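Local atomic coordinates of leucine-rich repeat protein (Bacteroides thetaiotaomicron, PDB entry 4ECN), a protein that is of unknown function but, as an extracellular leucine-rich repeat protein, probably binds other proteins. Residues A[665-668]-A[669-672]; A[717-721]-A[722-726]; A[800-803]-A[804-807]. All coordinates share one frame; numbering follows the deposited sequence.

Contact 1 of 3, residues A[665-668]-A[669-672]; sequences CSMD and DYKG
Ser666 and Asp669 meet across a tight turn of the leucine-rich repeat fold, in the loop that leads from strand 646-650 to strand 675-679. The serine hydroxyl comes to one oxygen of the carboxylate, with OG 2.9 Å from Asp669 OD2 in a weak hydrogen bond. With chi1 at 59°, between the backbone N and the carbonyl carbon of Ser666, OG lies over the turn, where it also accepts a weak bond from Asp669 N; serine is short enough to do both without leaving the turn. The backbone also closes the turn, since Ser666 O accepts weak bonds from the amides of both Asp669 and Tyr670.

The phenol of Tyr670 leads away from the turn, CG anti to its backbone N (chi1 -169°), and packs on Glu691 and Leu692 of helix 690-694. Met667, present as selenomethionine, flexible and apolar, reaches the same helix at Glu691 and Ala694, and its methyl CE lies at the edge of the ring, 4.5 Å from Tyr670 CD2. Cys665, small enough to fit beside the aromatic, also approaches at the edge, in a sulfur-aromatic contact: SG sits 5.2 Å from the ring centroid and 3.9 Å from Tyr670 CD1.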
loop_
_atom_site.group_PDB
_atom_site.type_symbol
_atom_site.label_atom_id
_atom_site.label_comp_id
_atom_site.label_asym_id
_atom_site.label_seq_id
_atom_site.Cartn_x
_atom_site.Cartn_y
_atom_site.Cartn_z
ATOM N N CYS A 665 -37.146 10.713 19.081
ATOM C CA CYS A 665 -37.819 10.108 20.234
ATOM C C CYS A 665 -38.195 11.179 21.272
ATOM O O CYS A 665 -37.784 12.334 21.160
ATOM C CB CYS A 665 -36.940 9.023 20.861
ATOM S SG CYS A 665 -35.416 9.632 21.636
ATOM N N SER A 666 -38.949 10.771 22.304
ATOM C CA SER A 666 -39.338 11.627 23.416
ATOM C C SER A 666 -38.128 11.888 24.325
ATOM O O SER A 666 -37.159 11.126 24.297
ATOM C CB SER A 666 -40.480 10.991 24.200
ATOM O OG SER A 666 -40.115 9.715 24.698
HETATM N N MSE A 667 -38.175 12.956 25.123
HETATM C CA MSE A 667 -37.083 13.302 26.021
HETATM C C MSE A 667 -36.881 12.199 27.083
HETATM O O MSE A 667 -35.747 11.889 27.467
HETATM C CB MSE A 667 -37.398 14.652 26.671
HETATM C CG MSE A 667 -36.273 15.210 27.528
HETATM SE SE MSE A 667 -34.621 15.480 26.536
HETATM C CE MSE A 667 -33.413 14.621 27.735
ATOM N N ASP A 668 -37.989 11.570 27.496
ATOM C CA ASP A 668 -38.036 10.508 28.502
ATOM C C ASP A 668 -37.387 9.202 27.984
ATOM O O ASP A 668 -36.857 8.425 28.788
ATOM C CB ASP A 668 -39.497 10.260 28.904
ATOM C CG ASP A 668 -40.248 11.554 29.189
ATOM O OD1 ASP A 668 -39.888 12.251 30.174
ATOM O OD2 ASP A 668 -41.146 11.912 28.383
ATOM N N ASP A 669 -37.410 8.982 26.654
ATOM C CA ASP A 669 -36.814 7.812 26.003
ATOM C C ASP A 669 -35.358 8.048 25.589
ATOM O O ASP A 669 -34.625 7.069 25.398
ATOM C CB ASP A 669 -37.619 7.423 24.756
ATOM C CG ASP A 669 -38.992 6.832 24.999
ATOM O OD1 ASP A 669 -39.216 6.259 26.099
ATOM O OD2 ASP A 669 -39.826 6.882 24.072
ATOM N N TYR A 670 -34.939 9.333 25.430
ATOM C CA TYR A 670 -33.585 9.687 24.990
ATOM C C TYR A 670 -32.549 9.313 26.075
ATOM O O TYR A 670 -32.711 9.695 27.244
ATOM C CB TYR A 670 -33.493 11.166 24.618
ATOM C CG TYR A 670 -32.197 11.496 23.913
ATOM C CD1 TYR A 670 -31.855 10.878 22.714
ATOM C CD2 TYR A 670 -31.327 12.442 24.424
ATOM C CE1 TYR A 670 -30.651 11.158 22.073
ATOM C CE2 TYR A 670 -30.128 12.744 23.785
ATOM C CZ TYR A 670 -29.794 12.105 22.606
ATOM O OH TYR A 670 -28.603 12.402 21.985
ATOM N N LYS A 671 -31.507 8.523 25.664
ATOM C CA LYS A 671 -30.429 7.940 26.500
ATOM C C LYS A 671 -29.096 8.733 26.494
ATOM O O LYS A 671 -28.179 8.366 27.227
ATOM C CB LYS A 671 -30.095 6.503 26.014
ATOM C CG LYS A 671 -31.235 5.476 26.049
ATOM C CD LYS A 671 -30.862 4.120 25.393
ATOM C CE LYS A 671 -30.744 4.134 23.869
ATOM N NZ LYS A 671 -30.304 2.829 23.295
ATOM N N GLY A 672 -28.981 9.753 25.651
ATOM C CA GLY A 672 -27.761 10.552 25.528
ATOM C C GLY A 672 -26.650 9.868 24.751
ATOM O O GLY A 672 -26.878 8.818 24.141
#

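Contact 2 of 3, residues A[717-721]-A[722-726]; sequences LKPKD and GNYKN
Lys718 folds back over the turn towards Gly722 and Asn723. Its CB lies 3.6 Å from Asn723 OD1. CG continues straight, and the chain then bends at chi3 and chi4 (-61° and -60°), which curls the end of the lysine inward instead of letting it extend. CD passes the asparagine oxygen, and CE lies near two oxygens, 3.3 Å from Gly722 O and 3.4 Å from Asn723 OD1. NZ then donates hydrogen bonds to two backbone oxygens, 2.8 Å from Pro719 O and 3.1 Å from Gly722 O. A long, flexible cation suits this spot because it can bend back and serve both carbonyls.

Next to it, the rigid ring of Pro719 lies over one face of Tyr724 in a CH-pi contact, CD 3.5 Å from the ring centroid and almost directly above it. Asn723 uses its amide beyond the turn, ND2 bonding to Thr750 O and OD1 to Thr751 OG1. The whole turn belongs to the loop between strands 701-703 and 732-734 of the parallel repeat sheet, where Tyr724 touches Phe693 and Ala694 of helix 690-694 and Leu717 packs on Phe693 of that helix.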
loop_
_atom_site.group_PDB
_atom_site.type_symbol
_atom_site.label_atom_id
_atom_site.label_comp_id
_atom_site.label_asym_id
_atom_site.label_seq_id
_atom_site.Cartn_x
_atom_site.Cartn_y
_atom_site.Cartn_z
ATOM N N LEU A 717 -28.322 24.829 29.039
ATOM C CA LEU A 717 -27.206 24.035 29.530
ATOM C C LEU A 717 -27.439 23.526 30.957
ATOM O O LEU A 717 -26.507 23.007 31.565
ATOM C CB LEU A 717 -25.951 24.927 29.508
ATOM C CG LEU A 717 -25.189 25.054 28.194
ATOM C CD1 LEU A 717 -24.095 26.075 28.323
ATOM C CD2 LEU A 717 -24.526 23.738 27.831
ATOM N N LYS A 718 -28.663 23.715 31.510
ATOM C CA LYS A 718 -29.020 23.394 32.898
ATOM C C LYS A 718 -30.550 23.422 33.181
ATOM O O LYS A 718 -31.276 24.172 32.516
ATOM C CB LYS A 718 -28.352 24.420 33.836
ATOM C CG LYS A 718 -28.810 25.873 33.624
ATOM C CD LYS A 718 -28.123 26.912 34.553
ATOM C CE LYS A 718 -28.310 26.741 36.055
ATOM N NZ LYS A 718 -29.736 26.791 36.492
ATOM N N PRO A 719 -31.034 22.708 34.242
ATOM C CA PRO A 719 -32.441 22.860 34.656
ATOM C C PRO A 719 -32.642 24.166 35.466
ATOM O O PRO A 719 -31.663 24.874 35.729
ATOM C CB PRO A 719 -32.679 21.625 35.494
ATOM C CG PRO A 719 -31.346 21.304 36.070
ATOM C CD PRO A 719 -30.308 21.788 35.143
ATOM N N LYS A 720 -33.883 24.463 35.909
ATOM C CA LYS A 720 -34.227 25.720 36.583
ATOM C C LYS A 720 -33.478 25.920 37.915
ATOM O O LYS A 720 -32.949 27.034 38.122
ATOM C CB LYS A 720 -35.754 25.857 36.825
ATOM C CG LYS A 720 -36.243 27.223 37.375
ATOM C CD LYS A 720 -35.860 28.437 36.502
ATOM C CE LYS A 720 -35.700 29.732 37.292
ATOM N NZ LYS A 720 -35.115 30.824 36.459
ATOM N N ASP A 721 -33.446 24.940 38.829
ATOM C CA ASP A 721 -32.730 25.255 40.078
ATOM C C ASP A 721 -31.782 24.127 40.402
ATOM O O ASP A 721 -31.958 23.352 41.350
ATOM C CB ASP A 721 -33.674 25.566 41.257
ATOM C CG ASP A 721 -34.544 26.808 41.084
ATOM O OD1 ASP A 721 -34.022 27.939 41.301
ATOM O OD2 ASP A 721 -35.767 26.643 40.790
ATOM N N GLY A 722 -30.756 24.079 39.573
ATOM C CA GLY A 722 -29.675 23.114 39.626
ATOM C C GLY A 722 -28.921 23.074 38.324
ATOM O O GLY A 722 -29.156 23.899 37.433
ATOM N N ASN A 723 -28.002 22.119 38.227
ATOM C CA ASN A 723 -27.182 21.841 37.049
ATOM C C ASN A 723 -27.280 20.400 36.685
ATOM O O ASN A 723 -27.492 19.566 37.564
ATOM C CB ASN A 723 -25.709 22.204 37.280
ATOM C CG ASN A 723 -25.414 23.667 37.310
ATOM O OD1 ASN A 723 -25.863 24.445 36.461
ATOM N ND2 ASN A 723 -24.550 24.050 38.222
ATOM N N TYR A 724 -27.075 20.091 35.402
ATOM C CA TYR A 724 -27.046 18.705 34.967
ATOM C C TYR A 724 -25.680 18.104 35.387
ATOM O O TYR A 724 -24.674 18.820 35.475
ATOM C CB TYR A 724 -27.336 18.576 33.469
ATOM C CG TYR A 724 -28.745 18.991 33.087
ATOM C CD1 TYR A 724 -29.857 18.412 33.699
ATOM C CD2 TYR A 724 -28.969 19.893 32.051
ATOM C CE1 TYR A 724 -31.153 18.759 33.323
ATOM C CE2 TYR A 724 -30.263 20.229 31.648
ATOM C CZ TYR A 724 -31.354 19.659 32.285
ATOM O OH TYR A 724 -32.632 20.023 31.909
ATOM N N LYS A 725 -25.709 16.803 35.755
ATOM C CA LYS A 725 -24.680 15.928 36.318
ATOM C C LYS A 725 -23.295 16.128 35.697
ATOM O O LYS A 725 -22.326 16.169 36.462
ATOM C CB LYS A 725 -25.131 14.482 36.103
ATOM C CG LYS A 725 -24.313 13.342 36.712
ATOM C CD LYS A 725 -24.803 12.031 36.093
ATOM C CE LYS A 725 -24.234 10.784 36.707
ATOM N NZ LYS A 725 -24.857 9.572 36.105
ATOM N N ASN A 726 -23.178 16.242 34.347
ATOM C CA ASN A 726 -21.841 16.310 33.745
ATOM C C ASN A 726 -21.505 17.599 32.977
ATOM O O ASN A 726 -20.414 17.671 32.389
ATOM C CB ASN A 726 -21.663 15.154 32.795
ATOM C CG ASN A 726 -21.363 13.868 33.505
ATOM O OD1 ASN A 726 -20.551 13.818 34.452
ATOM N ND2 ASN A 726 -21.971 12.783 33.024
#

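Contact 3 of 3, residues A[800-803]-A[804-807]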
loop_
_atom_site.group_PDB
_atom_site.type_symbol
_atom_site.label_atom_id
_atom_site.label_comp_id
_atom_site.label_asym_id
_atom_site.label_seq_id
_atom_site.Cartn_x
_atom_site.Cartn_y
_atom_site.Cartn_z
ATOM N N THR A 800 -14.924 45.875 28.824
ATOM C CA THR A 800 -14.213 46.500 29.932
ATOM C C THR A 800 -14.275 45.577 31.165
ATOM O O THR A 800 -15.365 45.224 31.620
ATOM C CB THR A 800 -14.795 47.898 30.208
ATOM O OG1 THR A 800 -14.869 48.645 28.986
ATOM C CG2 THR A 800 -13.986 48.666 31.212
ATOM N N GLY A 801 -13.085 45.196 31.649
ATOM C CA GLY A 801 -12.858 44.308 32.781
ATOM C C GLY A 801 -12.213 42.993 32.371
ATOM O O GLY A 801 -11.784 42.223 33.236
ATOM N N ILE A 802 -12.134 42.721 31.046
ATOM C CA ILE A 802 -11.621 41.465 30.507
ATOM C C ILE A 802 -10.138 41.217 30.901
ATOM O O ILE A 802 -9.738 40.059 30.994
ATOM C CB ILE A 802 -11.786 41.396 28.955
ATOM C CG1 ILE A 802 -11.868 39.926 28.480
ATOM C CG2 ILE A 802 -10.734 42.232 28.191
ATOM C CD1 ILE A 802 -12.461 39.691 27.204
ATOM N N THR A 803 -9.335 42.273 31.130
ATOM C CA THR A 803 -7.915 42.092 31.442
ATOM C C THR A 803 -7.769 41.410 32.803
ATOM O O THR A 803 -6.725 40.780 33.027
ATOM C CB THR A 803 -7.114 43.404 31.361
ATOM O OG1 THR A 803 -7.772 44.438 32.084
ATOM C CG2 THR A 803 -6.854 43.845 29.927
ATOM N N THR A 804 -8.844 41.429 33.643
ATOM C CA THR A 804 -8.881 40.785 34.973
ATOM C C THR A 804 -9.103 39.249 34.881
ATOM O O THR A 804 -8.919 38.606 35.913
ATOM C CB THR A 804 -9.961 41.383 35.909
ATOM O OG1 THR A 804 -11.261 40.954 35.523
ATOM C CG2 THR A 804 -9.915 42.896 36.004
ATOM N N CYS A 805 -9.517 38.667 33.692
ATOM C CA CYS A 805 -9.726 37.214 33.503
ATOM C C CYS A 805 -8.433 36.484 33.817
ATOM O O CYS A 805 -7.434 36.636 33.098
ATOM C CB CYS A 805 -10.223 36.883 32.103
ATOM S SG CYS A 805 -11.846 37.577 31.714
ATOM N N PRO A 806 -8.437 35.745 34.946
ATOM C CA PRO A 806 -7.198 35.149 35.459
ATOM C C PRO A 806 -6.481 34.168 34.537
ATOM O O PRO A 806 -5.276 34.048 34.707
ATOM C CB PRO A 806 -7.663 34.389 36.706
ATOM C CG PRO A 806 -9.129 34.284 36.598
ATOM C CD PRO A 806 -9.551 35.518 35.889
ATOM N N SER A 807 -7.163 33.463 33.615
ATOM C CA SER A 807 -6.447 32.475 32.801
ATOM C C SER A 807 -6.353 32.847 31.321
ATOM O O SER A 807 -5.661 32.151 30.568
ATOM C CB SER A 807 -7.126 31.116 32.911
ATOM O OG SER A 807 -7.082 30.648 34.245
#
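Thr804 reaches back to Gly801 across a short 3-10 turn of the leucine-rich repeat fold, in the loop joining strands 780-782 and 810-812 of the parallel repeat sheet. The two sides of this turn differ: one is polar and more exposed, with Thr804 at the surface, and on the other Ile802 is buried.

On the exposed side, Gly801 O is gripped twice by one residue. The Thr804 hydroxyl donates to it with OG1 2.7 Å away, nearly in line with the carbonyl, while the amide of Thr804 donates from above the carbonyl plane. A chi1 of 74° folds OG1 back over the turn; threonine thus adds a hydroxyl donor to its amide, while its methyl CG2 lies alongside the same oxygen, 3.4 Å from Gly801 O. Glycine suits the start of the turn because at this positive phi (114°) a CB would press on the carbonyl O of the preceding residue. Thr803 directs its hydroxyl beyond the turn, OG1 bonding to Glu823 OE1, and the other oxygen of that glutamate makes weak bonds with the amides of Gly801 and Ile802.

The packed side is the one where Ile802 sits, its branched apolar chain leaning on Leu773 and Leu808 of the loops around it. The compact side chain of Cys805, partly exposed, shares Leu773 with it, and Ile802 CG1 stands 4.0 Å from Cys805 SG. The backbone also joins the pair: Cys805 N donates to Ile802 O over 3.0 Å, with an N-H...O angle of 163°.

Overall arrangement
The three contacts follow one another along the chain, each within a separate loop between strands of the parallel sheet in the C-terminal part of the repeat array. Contacts 1 and 2 are close neighbours, with centres 17 Å apart and nearest atoms about 7 Å apart; they do not touch, yet both rest side chains on helix 690-694. Contact 3 stands farther on, its centre 26 Å from that of contact 2 and 40 Å from that of contact 1. None includes the sodium-binding residues Gln314 and Val317, which belong to an earlier part of the chain. All three are surface turns, and each includes a buried residue among those that touch.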